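Local coordinates for protein probable starch synthase 4, chloroplastic/amyloplastic (Arabidopsis thaliana, PDB 6GNE) that is probably a plastid starch synthase of the GT-B glycosyltransferase fold, here holding adenosine-5'-diphosphate and glycan ligands, at residues E178-A183 with Q205-G210; Q148-A153 with K217-F222; R238-E241 with L246-T249. All coordinates share one frame; numbering follows the deposited sequence.

Interaction 1: E178-A183 with Q205-G210. With GLC (alpha-D-glucopyranose), chain C.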
ATOM      1  N   GLU A 178      -7.178  -1.364  10.601  1.00 39.97           N
ATOM      2  CA  GLU A 178      -6.468  -1.229  11.855  1.00 42.68           C
ATOM      3  C   GLU A 178      -6.236   0.218  12.225  1.00 42.62           C
ATOM      4  O   GLU A 178      -6.292   0.564  13.381  1.00 42.10           O
ATOM      5  CB  GLU A 178      -5.138  -1.962  11.763  1.00 44.74           C
ATOM      6  CG  GLU A 178      -4.408  -2.090  13.100  1.00 47.55           C
ATOM      7  CD  GLU A 178      -2.971  -2.562  12.957  1.00 49.02           C
ATOM      8  OE1 GLU A 178      -2.467  -2.648  11.762  1.00 45.63           O
ATOM      9  OE2 GLU A 178      -2.414  -2.865  14.076  1.00 50.34           O
ATOM     10  N   TYR A 179      -5.950   1.058  11.236  1.00 43.12           N
ATOM     11  CA  TYR A 179      -5.594   2.461  11.500  1.00 44.11           C
ATOM     12  C   TYR A 179      -6.774   3.381  11.304  1.00 43.60           C
ATOM     13  O   TYR A 179      -7.083   3.759  10.197  1.00 42.16           O
ATOM     14  CB  TYR A 179      -4.396   2.881  10.646  1.00 43.53           C
ATOM     15  CG  TYR A 179      -3.183   2.018  10.907  1.00 44.46           C
ATOM     16  CD1 TYR A 179      -2.746   1.762  12.236  1.00 46.46           C
ATOM     17  CD2 TYR A 179      -2.444   1.453   9.841  1.00 43.42           C
ATOM     18  CE1 TYR A 179      -1.644   0.946  12.487  1.00 46.67           C
ATOM     19  CE2 TYR A 179      -1.316   0.644  10.085  1.00 42.53           C
ATOM     20  CZ  TYR A 179      -0.923   0.392  11.394  1.00 44.18           C
ATOM     21  OH  TYR A 179       0.159  -0.376  11.646  1.00 42.09           O
ATOM     22  N   GLN A 180      -7.411   3.737  12.411  1.00 44.60           N
ATOM     23  CA  GLN A 180      -8.661   4.480  12.394  1.00 45.89           C
ATOM     24  C   GLN A 180      -8.504   5.978  12.747  1.00 47.41           C
ATOM     25  O   GLN A 180      -9.421   6.775  12.507  1.00 46.45           O
ATOM     26  CB  GLN A 180      -9.690   3.769  13.298  1.00 46.76           C
ATOM     27  CG  GLN A 180     -10.131   2.454  12.680  1.00 45.64           C
ATOM     28  CD  GLN A 180     -11.016   1.602  13.562  1.00 46.21           C
ATOM     29  OE1 GLN A 180     -11.874   2.097  14.313  1.00 47.48           O
ATOM     30  NE2 GLN A 180     -10.836   0.305  13.446  1.00 44.30           N
ATOM     31  N   GLY A 181      -7.342   6.348  13.297  1.00 48.64           N
ATOM     32  CA  GLY A 181      -7.036   7.730  13.646  1.00 50.50           C
ATOM     33  C   GLY A 181      -7.782   8.253  14.839  1.00 53.37           C
ATOM     34  O   GLY A 181      -8.004   9.460  14.958  1.00 57.24           O
ATOM     35  N   THR A 182      -8.164   7.367  15.739  1.00 54.99           N
ATOM     36  CA  THR A 182      -9.023   7.765  16.843  1.00 58.82           C
ATOM     37  C   THR A 182      -8.272   8.714  17.758  1.00 59.89           C
ATOM     38  O   THR A 182      -7.068   8.594  17.932  1.00 60.15           O
ATOM     39  CB  THR A 182      -9.519   6.548  17.630  1.00 61.19           C
ATOM     40  OG1 THR A 182      -8.398   5.737  17.976  1.00 64.29           O
ATOM     41  CG2 THR A 182     -10.502   5.752  16.798  1.00 60.29           C
ATOM     42  N   ALA A 183      -8.998   9.675  18.314  1.00 62.29           N
ATOM     43  CA  ALA A 183      -8.480  10.618  19.303  1.00 64.88           C
ATOM     44  C   ALA A 183      -9.651  11.150  20.170  1.00 67.93           C
ATOM     45  O   ALA A 183     -10.814  10.821  19.902  1.00 68.18           O
ATOM     46  CB  ALA A 183      -7.776  11.767  18.577  1.00 64.59           C
ATOM     47  N   GLN A 205     -18.500   9.478  16.602  1.00 72.90           N
ATOM     48  CA  GLN A 205     -18.116   8.966  17.926  1.00 72.57           C
ATOM     49  C   GLN A 205     -17.531   7.558  17.777  1.00 69.46           C
ATOM     50  O   GLN A 205     -18.136   6.732  17.112  1.00 67.19           O
ATOM     51  CB  GLN A 205     -19.332   8.892  18.853  1.00 74.08           C
ATOM     52  CG  GLN A 205     -19.020   8.459  20.282  1.00 75.04           C
ATOM     53  CD  GLN A 205     -20.220   8.593  21.203  1.00 78.27           C
ATOM     54  OE1 GLN A 205     -21.159   7.774  21.172  1.00 78.07           O
ATOM     55  NE2 GLN A 205     -20.203   9.638  22.028  1.00 80.52           N
ATOM     56  N   ASP A 206     -16.389   7.280  18.404  1.00 68.90           N
ATOM     57  CA  ASP A 206     -15.800   5.943  18.361  1.00 69.06           C
ATOM     58  C   ASP A 206     -16.828   4.864  18.813  1.00 72.41           C
ATOM     59  O   ASP A 206     -17.894   5.155  19.381  1.00 75.74           O
ATOM     60  CB  ASP A 206     -14.432   5.895  19.083  1.00 68.24           C
ATOM     61  CG  ASP A 206     -13.656   4.612  18.762  1.00 65.59           C
ATOM     62  OD1 ASP A 206     -13.664   4.193  17.588  1.00 62.24           O
ATOM     63  OD2 ASP A 206     -13.146   3.981  19.705  1.00 65.50           O
ATOM     64  N   HIS A 207     -16.555   3.643  18.408  1.00 72.82           N
ATOM     65  CA  HIS A 207     -17.411   2.501  18.697  1.00 73.94           C
ATOM     66  C   HIS A 207     -17.252   2.037  20.133  1.00 75.02           C
ATOM     67  O   HIS A 207     -18.214   1.528  20.690  1.00 75.39           O
ATOM     68  CB  HIS A 207     -17.111   1.366  17.684  1.00 73.36           C
ATOM     69  CG  HIS A 207     -15.647   1.162  17.388  1.00 72.82           C
ATOM     70  ND1 HIS A 207     -14.788   0.535  18.272  1.00 74.12           N
ATOM     71  CD2 HIS A 207     -14.890   1.508  16.311  1.00 70.75           C
ATOM     72  CE1 HIS A 207     -13.570   0.508  17.754  1.00 72.35           C
ATOM     73  NE2 HIS A 207     -13.605   1.084  16.562  1.00 69.96           N
ATOM     74  N   SER A 208     -16.057   2.293  20.711  1.00 74.78           N
ATOM     75  CA  SER A 208     -15.620   1.821  22.041  1.00 76.89           C
ATOM     76  C   SER A 208     -15.443   2.886  23.135  1.00 79.24           C
ATOM     77  O   SER A 208     -15.073   2.535  24.267  1.00 81.85           O
ATOM     78  CB  SER A 208     -14.301   1.039  21.912  1.00 74.49           C
ATOM     79  OG  SER A 208     -14.455  -0.027  21.005  1.00 72.77           O
ATOM     80  N   SER A 209     -15.706   4.152  22.810  1.00 79.57           N
ATOM     81  CA  SER A 209     -15.702   5.240  23.790  1.00 81.44           C
ATOM     82  C   SER A 209     -16.647   6.404  23.410  1.00 82.74           C
ATOM     83  O   SER A 209     -17.010   6.618  22.246  1.00 80.79           O
ATOM     84  CB  SER A 209     -14.258   5.716  24.014  1.00 80.27           C
ATOM     85  OG  SER A 209     -14.169   6.830  24.899  1.00 82.36           O
ATOM     86  N   GLY A 210     -17.023   7.155  24.435  1.00 85.64           N
ATOM     87  CA  GLY A 210     -18.001   8.224  24.326  1.00 87.03           C
ATOM     88  C   GLY A 210     -17.385   9.583  24.045  1.00 87.59           C
ATOM     89  O   GLY A 210     -17.955  10.353  23.272  1.00 88.30           O
TER
HETATM   90  C1  GLC C   2       1.293   4.934  11.166  1.00 42.49           C
HETATM   91  C2  GLC C   2       0.247   5.597  10.272  1.00 40.27           C
HETATM   92  C3  GLC C   2      -0.464   4.554   9.413  1.00 38.82           C
HETATM   93  C4  GLC C   2       0.585   3.836   8.572  1.00 38.45           C
HETATM   94  C5  GLC C   2       1.577   3.160   9.506  1.00 40.95           C
HETATM   95  C6  GLC C   2       2.697   2.491   8.718  1.00 41.85           C
HETATM   96  O2  GLC C   2      -0.663   6.342  11.080  1.00 40.79           O
HETATM   97  O3  GLC C   2      -1.423   5.160   8.555  1.00 34.69           O
HETATM   98  O4  GLC C   2      -0.037   2.891   7.705  1.00 34.87           O
HETATM   99  O5  GLC C   2       2.173   4.131  10.380  1.00 43.08           O
HETATM  100  O6  GLC C   2       3.716   2.054   9.626  1.00 45.63           O
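The loops 178-183 and 205-210 come nearest at Thr182 and Asp206, whose CA atoms are 7.2 Å apart, so the contact is made by side chains. Gln180 and His207 reach for each other from opposite directions. The ring nitrogen NE2 of His207 donates to OE1 of Gln180 at 3.0 Å. The N-H points fairly straight, at 152°. It lands in the carbonyl plane on a lone pair, and the oxygen lies close to the imidazole plane. The amide and ring planes are nevertheless 61° apart. Gln180 runs extended beyond CG (chi2 173°), which carries its amide across to the ring. The same oxygen also accepts from Asn214 ND2, while NE2 of Gln180 bonds to the backbone oxygens of Phe177 and Lys244. Both ends of this buried amide are thus satisfied, which supports its modelled orientation. The other ring nitrogen, ND1 of His207, shares a 2.8 Å hydrogen bond with OG of Ser208. Beside this pair, the methyl CG2 of Thr182 rests 3.6 Å from OD1 of Asp206. That oxygen is also bound by Asn214 ND2, so one asparagine joins the two loops. Tyr179, away from this contact, lays one ring face against the glucose of chain C. The sugar's C3 lies over the rim of the ring, and O4 is 3.5 Å from CE2. A sugar lying on an aromatic face is typical of carbohydrate-binding sites, and here Tyr179 forms part of the glycan pocket.

Interaction 2: Q148-A153 with K217-F222; sequences QTAFVA and KGAIIF. With GLC (alpha-D-glucopyranose), chain D; GLC (alpha-D-glucopyranose), chain C.
NE2 of Gln148 donates to O3 of the glucose of chain C at 2.8 Å, with a nearly straight N-H (161°). The side chain bends at chi2 (90°), which turns the amide toward the sugar. Trp147 NE1, from the residue just before, also bonds to this glucose. The protein-protein contact lies farther along and is apolar, with no hydrogen bond between the segments. Ala150 and Ala219 meet methyl to methyl, CB to CB at 3.8 Å. Three residues further along both segments, CB of Ala153 touches CB of Phe222 at 3.7 Å. It also lies 4.1 Å from CA of Ala219. Small side chains let the backbones come close: the CA atoms of Ala150 and Ala219 are 5.2 Å apart. Phe172 and Ile170 of strand 169-174 pack against this seam. The ring of Phe222 leads away from Ala153 toward a second glucose, of chain D. O2 of that sugar makes a weak hydrogen bond to O of Ile221, at 3.5 Å. The close helix packing through alanines belongs to the alpha/beta layer of a GT-B domain, with helices against a largely parallel sheet, and it lies between two glycan sites.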
ATOM      1  N   GLN A 148      -5.753   9.491   7.584  1.00 38.99           N
ATOM      2  CA  GLN A 148      -5.128  10.807   7.442  1.00 40.83           C
ATOM      3  C   GLN A 148      -5.949  11.806   6.590  1.00 42.22           C
ATOM      4  O   GLN A 148      -6.007  12.999   6.898  1.00 44.60           O
ATOM      5  CB  GLN A 148      -3.711  10.686   6.878  1.00 40.41           C
ATOM      6  CG  GLN A 148      -2.701  10.041   7.834  1.00 40.76           C
ATOM      7  CD  GLN A 148      -2.616   8.513   7.702  1.00 39.31           C
ATOM      8  OE1 GLN A 148      -3.527   7.875   7.168  1.00 37.96           O
ATOM      9  NE2 GLN A 148      -1.511   7.929   8.185  1.00 39.05           N
ATOM     10  N   THR A 149      -6.609  11.321   5.545  1.00 41.25           N
ATOM     11  CA  THR A 149      -7.458  12.160   4.715  1.00 41.49           C
ATOM     12  C   THR A 149      -8.941  11.783   4.783  1.00 42.64           C
ATOM     13  O   THR A 149      -9.737  12.215   3.941  1.00 42.96           O
ATOM     14  CB  THR A 149      -6.979  12.127   3.266  1.00 39.86           C
ATOM     15  OG1 THR A 149      -7.207  10.827   2.715  1.00 39.03           O
ATOM     16  CG2 THR A 149      -5.521  12.477   3.213  1.00 38.79           C
ATOM     17  N   ALA A 150      -9.312  10.990   5.795  1.00 42.24           N
ATOM     18  CA  ALA A 150     -10.708  10.683   6.069  1.00 41.60           C
ATOM     19  C   ALA A 150     -11.493  11.932   6.422  1.00 42.62           C
ATOM     20  O   ALA A 150     -12.685  12.005   6.152  1.00 44.19           O
ATOM     21  CB  ALA A 150     -10.785   9.694   7.208  1.00 41.81           C
ATOM     22  N   PHE A 151     -10.816  12.911   7.011  1.00 41.99           N
ATOM     23  CA  PHE A 151     -11.418  14.181   7.380  1.00 43.83           C
ATOM     24  C   PHE A 151     -12.032  14.934   6.208  1.00 44.06           C
ATOM     25  O   PHE A 151     -12.891  15.772   6.426  1.00 45.40           O
ATOM     26  CB  PHE A 151     -10.401  15.112   8.056  1.00 44.84           C
ATOM     27  CG  PHE A 151      -9.659  14.493   9.209  1.00 44.69           C
ATOM     28  CD1 PHE A 151     -10.229  14.444  10.469  1.00 46.00           C
ATOM     29  CD2 PHE A 151      -8.385  13.977   9.028  1.00 43.60           C
ATOM     30  CE1 PHE A 151      -9.553  13.891  11.525  1.00 46.20           C
ATOM     31  CE2 PHE A 151      -7.700  13.402  10.073  1.00 43.54           C
ATOM     32  CZ  PHE A 151      -8.283  13.367  11.334  1.00 45.29           C
ATOM     33  N   VAL A 152     -11.569  14.667   4.989  1.00 43.08           N
ATOM     34  CA  VAL A 152     -12.103  15.307   3.795  1.00 43.87           C
ATOM     35  C   VAL A 152     -13.629  15.121   3.616  1.00 44.99           C
ATOM     36  O   VAL A 152     -14.326  16.076   3.261  1.00 46.01           O
ATOM     37  CB  VAL A 152     -11.347  14.820   2.537  1.00 42.97           C
ATOM     38  CG1 VAL A 152     -12.063  15.223   1.258  1.00 44.08           C
ATOM     39  CG2 VAL A 152      -9.935  15.373   2.508  1.00 42.57           C
ATOM     40  N   ALA A 153     -14.140  13.914   3.868  1.00 44.62           N
ATOM     41  CA  ALA A 153     -15.569  13.618   3.665  1.00 45.60           C
ATOM     42  C   ALA A 153     -16.517  14.520   4.474  1.00 47.56           C
ATOM     43  O   ALA A 153     -17.338  15.198   3.876  1.00 48.51           O
ATOM     44  CB  ALA A 153     -15.870  12.137   3.915  1.00 45.10           C
ATOM     45  N   LYS A 217     -14.519   6.104  10.623  1.00 48.10           N
ATOM     46  CA  LYS A 217     -15.975   5.974  10.749  1.00 50.93           C
ATOM     47  C   LYS A 217     -16.746   7.135  10.112  1.00 51.61           C
ATOM     48  O   LYS A 217     -17.797   6.932   9.491  1.00 52.06           O
ATOM     49  CB  LYS A 217     -16.401   5.854  12.204  1.00 53.80           C
ATOM     50  CG  LYS A 217     -17.887   5.610  12.294  1.00 56.88           C
ATOM     51  CD  LYS A 217     -18.335   4.752  13.432  1.00 59.70           C
ATOM     52  CE  LYS A 217     -18.759   5.549  14.622  1.00 62.70           C
ATOM     53  NZ  LYS A 217     -19.936   4.925  15.279  1.00 65.44           N
ATOM     54  N   GLY A 218     -16.235   8.353  10.288  1.00 52.10           N
ATOM     55  CA  GLY A 218     -16.780   9.514   9.591  1.00 52.70           C
ATOM     56  C   GLY A 218     -16.681   9.419   8.086  1.00 49.91           C
ATOM     57  O   GLY A 218     -17.585   9.856   7.397  1.00 51.00           O
ATOM     58  N   ALA A 219     -15.594   8.861   7.566  1.00 46.24           N
ATOM     59  CA  ALA A 219     -15.461   8.699   6.116  1.00 44.75           C
ATOM     60  C   ALA A 219     -16.363   7.619   5.568  1.00 44.67           C
ATOM     61  O   ALA A 219     -16.829   7.741   4.445  1.00 44.65           O
ATOM     62  CB  ALA A 219     -14.039   8.443   5.732  1.00 42.58           C
ATOM     63  N   ILE A 220     -16.637   6.572   6.349  1.00 45.10           N
ATOM     64  CA  ILE A 220     -17.575   5.552   5.886  1.00 45.21           C
ATOM     65  C   ILE A 220     -18.963   6.180   5.752  1.00 46.14           C
ATOM     66  O   ILE A 220     -19.672   5.949   4.795  1.00 45.47           O
ATOM     67  CB  ILE A 220     -17.605   4.318   6.790  1.00 46.09           C
ATOM     68  CG1 ILE A 220     -16.284   3.530   6.693  1.00 44.55           C
ATOM     69  CG2 ILE A 220     -18.793   3.404   6.464  1.00 48.21           C
ATOM     70  CD1 ILE A 220     -15.956   2.709   7.943  1.00 44.07           C
ATOM     71  N   ILE A 221     -19.330   6.993   6.724  1.00 47.31           N
ATOM     72  CA  ILE A 221     -20.663   7.599   6.770  1.00 49.62           C
ATOM     73  C   ILE A 221     -20.864   8.677   5.707  1.00 49.35           C
ATOM     74  O   ILE A 221     -21.817   8.664   4.964  1.00 49.32           O
ATOM     75  CB  ILE A 221     -20.959   8.098   8.194  1.00 51.62           C
ATOM     76  CG1 ILE A 221     -21.072   6.854   9.118  1.00 51.98           C
ATOM     77  CG2 ILE A 221     -22.257   8.906   8.258  1.00 54.35           C
ATOM     78  CD1 ILE A 221     -20.951   7.173  10.576  1.00 53.84           C
ATOM     79  N   PHE A 222     -19.925   9.594   5.622  1.00 49.56           N
ATOM     80  CA  PHE A 222     -20.049  10.767   4.741  1.00 49.95           C
ATOM     81  C   PHE A 222     -19.660  10.575   3.274  1.00 47.98           C
ATOM     82  O   PHE A 222     -19.853  11.476   2.487  1.00 50.17           O
ATOM     83  CB  PHE A 222     -19.281  11.956   5.356  1.00 50.42           C
ATOM     84  CG  PHE A 222     -19.971  12.544   6.540  1.00 53.02           C
ATOM     85  CD1 PHE A 222     -20.853  13.593   6.364  1.00 56.03           C
ATOM     86  CD2 PHE A 222     -19.779  12.051   7.832  1.00 53.63           C
ATOM     87  CE1 PHE A 222     -21.523  14.162   7.446  1.00 58.04           C
ATOM     88  CE2 PHE A 222     -20.477  12.586   8.907  1.00 56.02           C
ATOM     89  CZ  PHE A 222     -21.339  13.651   8.708  1.00 57.86           C
TER
HETATM   90  C1  GLC D   2     -23.758  13.236   4.360  1.00103.24           C
HETATM   91  C2  GLC D   2     -23.919  11.777   4.803  1.00101.11           C
HETATM   92  C3  GLC D   2     -25.079  11.608   5.781  1.00101.40           C
HETATM   93  C4  GLC D   2     -24.839  12.590   6.934  1.00104.50           C
HETATM   94  C5  GLC D   2     -24.925  14.006   6.332  1.00107.82           C
HETATM   95  C6  GLC D   2     -24.907  15.149   7.352  1.00110.27           C
HETATM   96  O2  GLC D   2     -24.109  10.908   3.692  1.00 99.69           O
HETATM   97  O3  GLC D   2     -25.181  10.262   6.266  1.00 93.97           O
HETATM   98  O4  GLC D   2     -25.708  12.363   8.059  1.00 95.79           O
HETATM   99  O5  GLC D   2     -23.805  14.155   5.449  1.00106.15           O
HETATM  100  O6  GLC D   2     -24.386  16.365   6.780  1.00104.07           O
HETATM  101  C1  GLC C   2       1.293   4.934  11.166  1.00 42.49           C
HETATM  102  C2  GLC C   2       0.247   5.597  10.272  1.00 40.27           C
HETATM  103  C3  GLC C   2      -0.464   4.554   9.413  1.00 38.82           C
HETATM  104  C4  GLC C   2       0.585   3.836   8.572  1.00 38.45           C
HETATM  105  C5  GLC C   2       1.577   3.160   9.506  1.00 40.95           C
HETATM  106  C6  GLC C   2       2.697   2.491   8.718  1.00 41.85           C
HETATM  107  O2  GLC C   2      -0.663   6.342  11.080  1.00 40.79           O
HETATM  108  O3  GLC C   2      -1.423   5.160   8.555  1.00 34.69           O
HETATM  109  O4  GLC C   2      -0.037   2.891   7.705  1.00 34.87           O
HETATM  110  O5  GLC C   2       2.173   4.131  10.380  1.00 43.08           O
HETATM  111  O6  GLC C   2       3.716   2.054   9.626  1.00 45.63           O

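Interaction 3: R238-E241 with L246-T249; sequences RTAE and LHST
CA of Ala240 sits over the centre of one face of the His247 ring. It is 3.6 Å from the ring centroid and only 5° off the normal, a CH-pi contact. The methyl CB of Ala240 adds a touch at 3.9 Å from NE2 of His247. The first torsion of His247 places CG between the backbone N and the carbonyl carbon (chi1 77°), and this turns the ring under Ala240. CB of His247 fits against two backbone oxygens, 3.4 Å from Thr239 O and 3.6 Å from Arg238 O. This is the close-packed part, and no hydrogen bond crosses it. Ser248 OG stands over the opposite ring face, toward its rim. Ala240, though packed on the ring, is itself exposed. The looser side is at Thr239, also exposed. Its CB points away from His247, and its OG1 bonds with Glu236 O and, weakly, Gly242 N, capping helix 240-243. CB of Arg238 points away too, and NH1 bonds weakly to Phe257 O on strand 257-259. Arg238 O accepts from Asn251 ND2, on helix 247-252. The contact packs the start of helix 240-243 on the start of helix 247-252, while Leu246 and Thr249 pack on helix 215-222.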
ATOM      1  N   ARG A 238     -16.287  -7.152   7.758  1.00 52.28           N
ATOM      2  CA  ARG A 238     -17.708  -7.235   8.099  1.00 54.98           C
ATOM      3  C   ARG A 238     -17.997  -8.144   9.288  1.00 56.26           C
ATOM      4  O   ARG A 238     -19.078  -8.091   9.833  1.00 59.04           O
ATOM      5  CB  ARG A 238     -18.518  -7.691   6.883  1.00 58.22           C
ATOM      6  CG  ARG A 238     -18.754  -6.610   5.830  1.00 60.40           C
ATOM      7  CD  ARG A 238     -19.517  -7.200   4.655  1.00 64.36           C
ATOM      8  NE  ARG A 238     -20.038  -6.220   3.698  1.00 69.13           N
ATOM      9  CZ  ARG A 238     -19.571  -6.009   2.451  1.00 71.01           C
ATOM     10  NH1 ARG A 238     -20.173  -5.093   1.671  1.00 71.61           N
ATOM     11  NH2 ARG A 238     -18.486  -6.649   1.964  1.00 66.63           N
ATOM     12  N   THR A 239     -17.071  -9.007   9.683  1.00 56.25           N
ATOM     13  CA  THR A 239     -17.241  -9.852  10.890  1.00 58.10           C
ATOM     14  C   THR A 239     -16.697  -9.116  12.109  1.00 59.53           C
ATOM     15  O   THR A 239     -15.799  -8.257  11.995  1.00 58.09           O
ATOM     16  CB  THR A 239     -16.522 -11.218  10.799  1.00 57.04           C
ATOM     17  OG1 THR A 239     -15.114 -11.039  10.994  1.00 56.56           O
ATOM     18  CG2 THR A 239     -16.786 -11.916   9.455  1.00 56.81           C
ATOM     19  N   ALA A 240     -17.240  -9.471  13.272  1.00 64.96           N
ATOM     20  CA  ALA A 240     -16.831  -8.890  14.571  1.00 67.30           C
ATOM     21  C   ALA A 240     -15.304  -8.983  14.777  1.00 66.60           C
ATOM     22  O   ALA A 240     -14.658  -8.000  15.150  1.00 65.88           O
ATOM     23  CB  ALA A 240     -17.574  -9.587  15.711  1.00 68.01           C
ATOM     24  N   GLU A 241     -14.746 -10.147  14.463  1.00 68.21           N
ATOM     25  CA  GLU A 241     -13.380 -10.473  14.838  1.00 70.30           C
ATOM     26  C   GLU A 241     -12.352  -9.730  13.977  1.00 63.93           C
ATOM     27  O   GLU A 241     -11.326  -9.283  14.501  1.00 62.37           O
ATOM     28  CB  GLU A 241     -13.141 -12.003  14.840  1.00 76.42           C
ATOM     29  CG  GLU A 241     -12.137 -12.413  15.925  1.00 82.46           C
ATOM     30  CD  GLU A 241     -11.515 -13.801  15.727  1.00 85.70           C
ATOM     31  OE1 GLU A 241     -11.699 -14.681  16.622  1.00 86.93           O
ATOM     32  OE2 GLU A 241     -10.837 -13.999  14.682  1.00 84.41           O
ATOM     33  N   LEU A 246     -15.469  -1.631  13.828  1.00 56.86           N
ATOM     34  CA  LEU A 246     -16.211  -0.972  12.751  1.00 56.21           C
ATOM     35  C   LEU A 246     -17.160  -1.883  11.974  1.00 54.99           C
ATOM     36  O   LEU A 246     -17.914  -1.399  11.122  1.00 56.12           O
ATOM     37  CB  LEU A 246     -15.242  -0.315  11.754  1.00 53.74           C
ATOM     38  CG  LEU A 246     -14.546   0.942  12.255  1.00 54.17           C
ATOM     39  CD1 LEU A 246     -13.509   1.408  11.217  1.00 52.62           C
ATOM     40  CD2 LEU A 246     -15.561   2.033  12.578  1.00 55.59           C
ATOM     41  N   HIS A 247     -17.131  -3.185  12.244  1.00 53.86           N
ATOM     42  CA  HIS A 247     -17.982  -4.144  11.534  1.00 53.31           C
ATOM     43  C   HIS A 247     -19.467  -3.738  11.450  1.00 53.72           C
ATOM     44  O   HIS A 247     -20.056  -3.847  10.374  1.00 52.54           O
ATOM     45  CB  HIS A 247     -17.786  -5.557  12.094  1.00 53.61           C
ATOM     46  CG  HIS A 247     -18.475  -5.821  13.391  1.00 57.82           C
ATOM     47  ND1 HIS A 247     -17.998  -5.352  14.595  1.00 59.54           N
ATOM     48  CD2 HIS A 247     -19.608  -6.515  13.676  1.00 60.47           C
ATOM     49  CE1 HIS A 247     -18.805  -5.751  15.569  1.00 61.73           C
ATOM     50  NE2 HIS A 247     -19.785  -6.461  15.037  1.00 62.60           N
ATOM     51  N   SER A 248     -20.030  -3.223  12.549  1.00 55.30           N
ATOM     52  CA  SER A 248     -21.444  -2.803  12.623  1.00 58.19           C
ATOM     53  C   SER A 248     -21.775  -1.660  11.658  1.00 56.94           C
ATOM     54  O   SER A 248     -22.842  -1.656  11.025  1.00 57.66           O
ATOM     55  CB  SER A 248     -21.829  -2.334  14.049  1.00 60.07           C
ATOM     56  OG  SER A 248     -21.513  -3.286  15.054  1.00 61.33           O
ATOM     57  N   THR A 249     -20.871  -0.686  11.584  1.00 54.16           N
ATOM     58  CA  THR A 249     -21.014   0.440  10.686  1.00 53.90           C
ATOM     59  C   THR A 249     -20.935   0.005   9.213  1.00 52.42           C
ATOM     60  O   THR A 249     -21.712   0.494   8.371  1.00 52.44           O
ATOM     61  CB  THR A 249     -19.925   1.494  10.993  1.00 52.66           C
ATOM     62  OG1 THR A 249     -20.073   1.935  12.342  1.00 53.93           O
ATOM     63  CG2 THR A 249     -20.004   2.684  10.032  1.00 52.69           C
TER

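How the interactions relate
All three contacts lie on the same side of the chain's centre, within the starch synthase catalytic domain. Interactions 1 and 2 share the glucose of chain C, which meets Tyr179 in one and Gln148 in the other. Their centres are about 12 Å apart. Leu246 joins interaction 3 to both others. Its CD1 packs 3.4 Å from CD of Gln180, and its CD2 is 3.9 Å from CB of Lys217. Ile220 CG2 and Thr249 CG2 add a further touch at 3.8 Å. Interaction 3 lies at the surface, with its centre about 17 Å from that of interaction 2. Interaction 2 also reaches the second glycan, through Phe222.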